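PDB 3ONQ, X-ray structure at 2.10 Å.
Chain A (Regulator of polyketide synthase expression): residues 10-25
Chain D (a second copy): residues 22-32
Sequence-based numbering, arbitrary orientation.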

# COMPACT_ATOMS: atom_id res chain seq x y z
N ASP A 10 -8.91 4.94 15.83
CA ASP A 10 -10.04 5.28 14.99
C ASP A 10 -10.25 6.79 14.88
O ASP A 10 -9.55 7.57 15.51
CB ASP A 10 -11.31 4.55 15.41
CG ASP A 10 -11.71 4.85 16.82
OD1 ASP A 10 -11.56 6.01 17.25
OD2 ASP A 10 -12.17 3.93 17.50
N ILE A 11 -11.22 7.20 14.08
CA ILE A 11 -11.45 8.62 13.85
C ILE A 11 -11.78 9.35 15.15
O ILE A 11 -11.41 10.50 15.30
CB ILE A 11 -12.56 8.87 12.82
CG1 ILE A 11 -13.75 7.95 13.07
CG2 ILE A 11 -12.04 8.69 11.42
CD1 ILE A 11 -14.99 8.39 12.39
N LEU A 12 -12.50 8.71 16.05
CA LEU A 12 -12.80 9.34 17.32
C LEU A 12 -11.54 9.55 18.18
O LEU A 12 -11.40 10.57 18.83
CB LEU A 12 -13.89 8.58 18.07
CG LEU A 12 -15.27 8.67 17.43
CD1 LEU A 12 -16.26 7.87 18.20
CD2 LEU A 12 -15.73 10.10 17.30
N ASP A 13 -10.62 8.59 18.15
CA ASP A 13 -9.36 8.73 18.84
C ASP A 13 -8.57 9.90 18.26
O ASP A 13 -7.99 10.67 19.00
CB ASP A 13 -8.54 7.45 18.70
CG ASP A 13 -9.11 6.31 19.49
OD1 ASP A 13 -9.48 6.52 20.65
OD2 ASP A 13 -9.18 5.19 18.96
N LEU A 14 -8.58 10.04 16.94
CA LEU A 14 -7.86 11.12 16.29
C LEU A 14 -8.42 12.48 16.69
O LEU A 14 -7.69 13.43 16.89
CB LEU A 14 -7.91 10.96 14.77
CG LEU A 14 -7.10 9.82 14.18
CD1 LEU A 14 -7.41 9.65 12.72
CD2 LEU A 14 -5.62 10.02 14.38
N LEU A 15 -9.74 12.55 16.77
CA LEU A 15 -10.48 13.75 17.14
C LEU A 15 -10.26 14.21 18.57
O LEU A 15 -10.34 15.40 18.86
CB LEU A 15 -11.95 13.61 16.79
CG LEU A 15 -12.18 13.68 15.29
CD1 LEU A 15 -13.63 13.54 14.94
CD2 LEU A 15 -11.61 14.96 14.74
N SER A 16 -10.06 13.27 19.48
CA SER A 16 -9.84 13.59 20.88
C SER A 16 -10.97 14.40 21.48
O SER A 16 -10.73 15.36 22.20
CB SER A 16 -8.52 14.33 21.07
OG SER A 16 -7.43 13.43 21.07
N GLY A 17 -12.20 14.04 21.14
CA GLY A 17 -13.38 14.68 21.69
C GLY A 17 -13.79 15.96 21.00
O GLY A 17 -14.78 16.57 21.39
N HIS A 18 -13.05 16.36 19.98
CA HIS A 18 -13.41 17.54 19.23
C HIS A 18 -14.47 17.19 18.20
O HIS A 18 -14.40 16.14 17.58
CB HIS A 18 -12.19 18.16 18.55
CG HIS A 18 -11.33 18.94 19.48
ND1 HIS A 18 -10.30 18.37 20.19
CD2 HIS A 18 -11.36 20.24 19.84
CE1 HIS A 18 -9.72 19.30 20.93
NE2 HIS A 18 -10.34 20.44 20.74
N THR A 19 -15.44 18.06 18.02
CA THR A 19 -16.49 17.83 17.03
C THR A 19 -16.67 19.07 16.16
O THR A 19 -17.65 19.19 15.42
CB THR A 19 -17.83 17.51 17.71
OG1 THR A 19 -18.20 18.61 18.56
CG2 THR A 19 -17.73 16.23 18.55
N ASP A 20 -15.72 19.99 16.26
CA ASP A 20 -15.78 21.22 15.46
C ASP A 20 -15.11 21.01 14.10
O ASP A 20 -14.07 20.35 13.99
CB ASP A 20 -15.14 22.38 16.22
CG ASP A 20 -13.72 22.07 16.68
OD1 ASP A 20 -12.77 22.65 16.12
OD2 ASP A 20 -13.56 21.24 17.61
N ASP A 21 -15.72 21.58 13.07
CA ASP A 21 -15.23 21.44 11.70
C ASP A 21 -13.82 22.01 11.53
O ASP A 21 -13.08 21.58 10.65
CB ASP A 21 -16.20 22.09 10.72
CG ASP A 21 -17.02 23.19 11.36
OD1 ASP A 21 -16.63 24.37 11.22
OD2 ASP A 21 -18.04 22.87 12.01
N THR A 22 -13.45 22.97 12.38
CA THR A 22 -12.10 23.53 12.36
C THR A 22 -11.04 22.51 12.78
O THR A 22 -10.01 22.38 12.12
CB THR A 22 -12.00 24.75 13.29
OG1 THR A 22 -12.86 25.79 12.80
CG2 THR A 22 -10.57 25.25 13.35
N THR A 23 -11.28 21.80 13.87
CA THR A 23 -10.36 20.75 14.28
C THR A 23 -10.38 19.62 13.26
O THR A 23 -9.35 19.03 12.95
CB THR A 23 -10.71 20.18 15.67
OG1 THR A 23 -10.63 21.21 16.66
CG2 THR A 23 -9.75 19.05 16.03
N ILE A 24 -11.57 19.31 12.75
CA ILE A 24 -11.68 18.25 11.75
C ILE A 24 -10.91 18.61 10.47
O ILE A 24 -10.16 17.78 9.94
CB ILE A 24 -13.15 17.93 11.46
CG1 ILE A 24 -13.79 17.31 12.70
CG2 ILE A 24 -13.27 16.99 10.28
CD1 ILE A 24 -15.26 17.00 12.56
N GLU A 25 -11.08 19.84 9.98
CA GLU A 25 -10.28 20.33 8.85
C GLU A 25 -8.79 20.21 9.14
O GLU A 25 -8.04 19.67 8.32
CB GLU A 25 -10.63 21.78 8.51
CG GLU A 25 -9.76 22.36 7.39
CD GLU A 25 -9.98 23.85 7.14
OE1 GLU A 25 -9.99 24.64 8.11
OE2 GLU A 25 -10.13 24.24 5.96
N THR D 22 -24.69 20.28 12.15
CA THR D 22 -24.44 19.55 10.92
C THR D 22 -23.17 18.71 11.00
O THR D 22 -23.16 17.54 10.62
CB THR D 22 -24.34 20.49 9.70
OG1 THR D 22 -25.53 21.28 9.61
CG2 THR D 22 -24.18 19.70 8.42
N THR D 23 -22.09 19.31 11.50
CA THR D 23 -20.82 18.61 11.61
C THR D 23 -20.90 17.36 12.52
O THR D 23 -20.46 16.27 12.14
CB THR D 23 -19.69 19.57 12.05
OG1 THR D 23 -18.46 18.84 12.18
CG2 THR D 23 -20.03 20.24 13.39
N ILE D 24 -21.49 17.52 13.71
CA ILE D 24 -21.64 16.40 14.64
C ILE D 24 -22.47 15.28 14.02
O ILE D 24 -22.20 14.09 14.24
CB ILE D 24 -22.30 16.82 15.96
CG1 ILE D 24 -21.42 17.83 16.70
CG2 ILE D 24 -22.51 15.63 16.87
CD1 ILE D 24 -21.94 18.16 18.08
N GLU D 25 -23.48 15.66 13.25
CA GLU D 25 -24.37 14.70 12.62
C GLU D 25 -23.61 13.86 11.60
O GLU D 25 -23.75 12.64 11.56
CB GLU D 25 -25.54 15.42 11.95
CG GLU D 25 -26.45 14.52 11.14
CD GLU D 25 -27.53 15.31 10.41
OE1 GLU D 25 -28.06 16.28 10.98
OE2 GLU D 25 -27.85 14.95 9.26
N ARG D 26 -22.80 14.54 10.79
CA ARG D 26 -21.99 13.88 9.77
C ARG D 26 -20.97 12.93 10.39
O ARG D 26 -20.68 11.87 9.83
CB ARG D 26 -21.27 14.92 8.91
CG ARG D 26 -22.12 15.55 7.81
CD ARG D 26 -21.78 17.02 7.67
NE ARG D 26 -21.73 17.46 6.29
CZ ARG D 26 -21.45 18.71 5.91
NH1 ARG D 26 -21.19 19.63 6.83
NH2 ARG D 26 -21.42 19.03 4.62
N LEU D 27 -20.44 13.31 11.55
CA LEU D 27 -19.47 12.47 12.25
C LEU D 27 -20.15 11.22 12.81
O LEU D 27 -19.64 10.11 12.69
CB LEU D 27 -18.80 13.27 13.37
CG LEU D 27 -17.94 12.49 14.36
CD1 LEU D 27 -16.76 11.84 13.67
CD2 LEU D 27 -17.46 13.41 15.49
N ALA D 28 -21.32 11.42 13.42
CA ALA D 28 -22.13 10.30 13.88
C ALA D 28 -22.44 9.35 12.72
O ALA D 28 -22.32 8.13 12.85
CB ALA D 28 -23.43 10.82 14.50
N PHE D 29 -22.83 9.92 11.58
CA PHE D 29 -23.07 9.11 10.39
C PHE D 29 -21.86 8.26 10.00
O PHE D 29 -22.00 7.06 9.78
CB PHE D 29 -23.50 9.99 9.21
CG PHE D 29 -23.68 9.24 7.92
CD1 PHE D 29 -24.93 8.77 7.55
CD2 PHE D 29 -22.61 9.02 7.07
CE1 PHE D 29 -25.11 8.07 6.36
CE2 PHE D 29 -22.77 8.34 5.87
CZ PHE D 29 -24.02 7.85 5.52
N GLU D 30 -20.67 8.86 9.88
CA GLU D 30 -19.48 8.08 9.52
C GLU D 30 -19.26 6.95 10.50
O GLU D 30 -18.97 5.82 10.11
CB GLU D 30 -18.21 8.93 9.48
CG GLU D 30 -18.03 9.75 8.22
CD GLU D 30 -18.10 8.93 6.94
OE1 GLU D 30 -17.34 7.93 6.79
OE2 GLU D 30 -18.93 9.29 6.08
N CYS D 31 -19.37 7.27 11.79
CA CYS D 31 -19.16 6.27 12.82
C CYS D 31 -20.11 5.11 12.60
O CYS D 31 -19.69 3.95 12.54
CB CYS D 31 -19.36 6.86 14.22
SG CYS D 31 -18.08 8.03 14.71
N LEU D 32 -21.39 5.43 12.46
CA LEU D 32 -22.38 4.38 12.29
C LEU D 32 -22.11 3.57 11.02
O LEU D 32 -22.13 2.35 11.05
CB LEU D 32 -23.80 4.95 12.27
CG LEU D 32 -24.25 5.58 13.59
CD1 LEU D 32 -25.56 6.29 13.39
CD2 LEU D 32 -24.34 4.51 14.70

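The one hydrogen bond between the two stretches is weak: Thr D23 OG1 donates to the backbone oxygen Thr A19 O over 3.4 Å. The rest of the contact is packing, and the two sides bury 456 Å² in total.

Leu D27 is at the center. Its CA-to-CB bond points toward chain A, and it loses more area to the other stretch than any other residue. Leu D27 CD1 lies 3.8 Å from Leu A15 CD1 and 4.1 Å from Ile A11 CD1. Leu D27 CD2 lies 4.2 Å from both Leu A12 CD2 and Thr A19 CG2. The branched leucine thus reaches several partners at once.

One helical turn on, Cys D31 SG sits 3.9 Å from Ile A11 CD1 and from Leu A12 CD1. Sulfur suits this apolar setting. Helix 11-15 runs at 142° to the chain D helix, and their axes come no closer than 11.9 Å, so side chains bridge the gap.

At the other end the backbones are nearer, with the CA atoms of Thr A19 and Ile D24 5.9 Å apart. Thr A19 CB packs 3.7 Å from Ile D24 CG1. Thr D23 OG1 makes the weak bond and also lies 3.7 Å from Ile A24 CD1. Thr D23 CG2 lies 3.3 Å from Thr A19 O and 3.6 Å from Asp A21 OD2.

The CA-to-CB bond of Asp A20 points away from chain D, and Asp A20 OD1 caps its own helix, accepting from Thr A23 N at 2.8 Å.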